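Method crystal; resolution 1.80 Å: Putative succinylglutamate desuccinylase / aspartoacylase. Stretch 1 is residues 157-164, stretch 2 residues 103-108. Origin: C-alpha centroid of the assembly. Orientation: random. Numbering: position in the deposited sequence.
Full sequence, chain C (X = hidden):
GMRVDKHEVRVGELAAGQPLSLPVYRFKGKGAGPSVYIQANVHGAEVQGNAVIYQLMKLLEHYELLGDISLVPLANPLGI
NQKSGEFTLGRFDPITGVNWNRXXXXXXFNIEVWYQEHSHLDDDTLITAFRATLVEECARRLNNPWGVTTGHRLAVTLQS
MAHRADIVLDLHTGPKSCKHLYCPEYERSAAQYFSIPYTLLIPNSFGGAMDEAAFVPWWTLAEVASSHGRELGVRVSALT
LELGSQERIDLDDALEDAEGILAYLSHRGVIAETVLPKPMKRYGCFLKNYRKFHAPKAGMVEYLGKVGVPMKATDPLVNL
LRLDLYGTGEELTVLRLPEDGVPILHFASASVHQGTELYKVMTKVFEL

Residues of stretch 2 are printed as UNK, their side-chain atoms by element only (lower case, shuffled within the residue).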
# COMPACT_ATOMS: atom_id res chain seq x y z
N THR C 157 -12.51 -20.62 -10.93
CA THR C 157 -13.65 -20.25 -11.79
C THR C 157 -13.18 -20.05 -13.24
O THR C 157 -13.79 -20.59 -14.20
CB THR C 157 -14.42 -19.02 -11.25
OG1 THR C 157 -14.85 -19.31 -9.90
CG2 THR C 157 -15.58 -18.60 -12.16
N LEU C 158 -12.06 -19.32 -13.41
CA LEU C 158 -11.45 -19.15 -14.75
C LEU C 158 -11.02 -20.48 -15.33
O LEU C 158 -11.28 -20.76 -16.50
CB LEU C 158 -10.22 -18.23 -14.64
CG LEU C 158 -10.51 -16.77 -14.23
CD1 LEU C 158 -9.24 -15.98 -13.94
CD2 LEU C 158 -11.33 -16.10 -15.29
N GLN C 159 -10.42 -21.30 -14.49
CA GLN C 159 -9.87 -22.60 -14.87
C GLN C 159 -10.92 -23.53 -15.38
O GLN C 159 -10.70 -24.24 -16.36
CB GLN C 159 -9.10 -23.19 -13.71
CG GLN C 159 -8.26 -24.45 -14.08
CD GLN C 159 -7.40 -24.91 -12.96
OE1 GLN C 159 -6.97 -24.10 -12.12
NE2 GLN C 159 -7.08 -26.21 -12.94
N SER C 160 -12.05 -23.58 -14.70
CA SER C 160 -13.14 -24.46 -15.11
C SER C 160 -13.60 -24.08 -16.52
O SER C 160 -13.91 -24.97 -17.33
CB SER C 160 -14.30 -24.40 -14.12
OG SER C 160 -15.38 -25.15 -14.65
N MSE C 161 -13.65 -22.78 -16.82
CA MSE C 161 -14.00 -22.34 -18.18
C MSE C 161 -12.91 -22.75 -19.19
O MSE C 161 -13.22 -23.27 -20.28
CB MSE C 161 -14.23 -20.84 -18.26
CG MSE C 161 -15.55 -20.38 -17.54
SE MSE C 161 -15.92 -18.57 -17.95
CE MSE C 161 -14.43 -17.71 -16.84
N ALA C 162 -11.65 -22.55 -18.79
CA ALA C 162 -10.49 -22.85 -19.65
C ALA C 162 -10.44 -24.35 -20.01
O ALA C 162 -10.13 -24.71 -21.12
CB ALA C 162 -9.20 -22.46 -18.94
N HIS C 163 -10.71 -25.20 -19.02
CA HIS C 163 -10.70 -26.65 -19.21
C HIS C 163 -11.66 -27.13 -20.29
O HIS C 163 -11.48 -28.21 -20.86
CB HIS C 163 -11.06 -27.37 -17.91
CG HIS C 163 -9.94 -27.48 -16.93
ND1 HIS C 163 -8.63 -27.72 -17.31
CD2 HIS C 163 -9.96 -27.56 -15.58
CE1 HIS C 163 -7.89 -27.87 -16.22
NE2 HIS C 163 -8.67 -27.77 -15.15
N ARG C 164 -12.71 -26.36 -20.55
CA ARG C 164 -13.68 -26.73 -21.57
C ARG C 164 -13.20 -26.53 -23.00
O ARG C 164 -13.76 -27.12 -23.89
CB ARG C 164 -14.98 -25.95 -21.42
CG ARG C 164 -15.70 -26.21 -20.11
CD ARG C 164 -16.88 -25.27 -19.98
NE ARG C 164 -17.49 -25.48 -18.66
CZ ARG C 164 -18.33 -26.47 -18.37
NH1 ARG C 164 -18.70 -27.36 -19.30
NH2 ARG C 164 -18.83 -26.58 -17.13
N UNK C 103 -2.54 -19.06 -8.06
CA UNK C 103 -3.71 -19.66 -7.38
C UNK C 103 -4.47 -20.74 -8.14
O UNK C 103 -5.52 -21.22 -7.70
c UNK C 103 -4.52 -18.35 -4.49
c UNK C 103 -4.18 -17.71 -5.81
c UNK C 103 -4.65 -18.52 -7.01
o UNK C 103 -4.68 -19.61 -4.41
o UNK C 103 -4.66 -17.57 -3.53
N UNK C 104 -3.96 -21.18 -9.28
CA UNK C 104 -4.70 -22.21 -10.04
C UNK C 104 -4.60 -23.57 -9.37
O UNK C 104 -3.75 -23.80 -8.51
c UNK C 104 -3.95 -19.80 -12.32
c UNK C 104 -4.75 -20.93 -12.27
c UNK C 104 -4.37 -18.66 -12.95
c UNK C 104 -5.62 -18.60 -13.54
c UNK C 104 -4.31 -22.21 -11.54
c UNK C 104 -6.00 -20.84 -12.87
o UNK C 104 -5.98 -17.45 -14.21
c UNK C 104 -6.42 -19.73 -13.50
N UNK C 105 -5.45 -24.49 -9.79
CA UNK C 105 -5.61 -25.79 -9.17
C UNK C 105 -4.82 -26.87 -9.88
O UNK C 105 -5.01 -27.06 -11.08
c UNK C 105 -6.99 -27.71 -7.23
c UNK C 105 -7.09 -26.16 -9.23
c UNK C 105 -9.06 -27.66 -8.73
c UNK C 105 -7.53 -27.51 -8.64
N UNK C 106 -3.89 -27.50 -9.15
CA UNK C 106 -3.11 -28.65 -9.63
C UNK C 106 -3.97 -29.83 -9.30
O UNK C 106 -4.26 -30.09 -8.12
c UNK C 106 -1.80 -28.75 -8.87
c UNK C 106 -0.78 -29.75 -9.50
o UNK C 106 -0.93 -30.23 -10.63
o UNK C 106 0.25 -30.00 -8.83
N UNK C 107 -4.40 -30.55 -10.32
CA UNK C 107 -5.22 -31.72 -10.06
C UNK C 107 -4.36 -32.82 -9.42
O UNK C 107 -3.37 -33.27 -9.96
c UNK C 107 -6.87 -30.32 -12.89
c UNK C 107 -6.92 -31.13 -11.81
n UNK C 107 -8.03 -29.59 -12.91
c UNK C 107 -8.77 -29.94 -11.88
n UNK C 107 -8.13 -30.87 -11.19
c UNK C 107 -5.95 -32.17 -11.31
N UNK C 108 -4.76 -33.22 -8.23
CA UNK C 108 -4.02 -34.23 -7.50
C UNK C 108 -4.31 -35.69 -7.83
O UNK C 108 -3.52 -36.55 -7.48

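Position 103 carries five side-chain atoms, three carbons in an unbranched run with two oxygens on the third. That is a carboxylate separated from CA by two methylenes. The side chain makes no contact with stretch 1, and its end leads away from it. The residue is glutamate, and Glu103 takes no part in the contact.

Position 104 has one carbon followed by a six-membered carbon ring bearing a single oxygen. The ring oxygen lies 3.6 Å from CD1 of Leu158, and at the other end of the side chain OE1 of Gln159 is 3.3 Å from CB of position 104. The ring with its one oxygen identifies tyrosine. CE1 of Tyr104 is 4.2 Å from CB of Leu158, an apolar approach near the plane of the ring, at its edge. Here chi1 is -67° (m), and the ring lies across the helix, with its oxygen end near Leu158.

Position 105 shows four carbons, forked at the second, with no heteroatom. Its CB is 3.6 Å from OE1 of Gln159, but the polar contact belongs to the backbone: N of position 105 donates to OE1 of Gln159 at 2.8 Å and 172°, while NE2 of Gln159 donates to O of position 105 at 2.9 Å and 168°. The fork beyond CB distinguishes leucine from isoleucine, which would branch at CB itself; this is Leu105.

Position 106 has two carbons, the second carrying two oxygens. CA-to-CB points away from stretch 1, and the side chain makes no contact with it. The short carboxylate is that of aspartate, Asp106.

Position 107 has one carbon and then a five-membered ring of three carbons and two nitrogens. A ring nitrogen is 3.0 Å from NE2 of His163, a hydrogen bond at 170° in which either nitrogen could be the donor by this geometry alone. The ring is the imidazole of histidine, and the nitrogen is NE2 of His107. The two rings meet rim to rim, with centroids 5.1 Å apart and planes at 38°, so they are not stacked.

Position 108 has no side-chain atoms and is out of reach of stretch 1; it is glycine.

The contact works through Gln159, whose extended side chain (chi1 and chi2 both t) presents its amide to the backbone of Leu105. Both polar ends of its single amide are used, the oxygen accepting and the nitrogen donating, at near-linear angles. NE2 of Gln159 also donates to NE2 of His163 at 3.1 Å, one helical turn along, linking the backbone clamp to the histidine pair. Leu158 and Tyr104 add apolar packing, and the whole interface buries 267 Å², both sides summed.

Stretch 2 103-108: EYLDHG
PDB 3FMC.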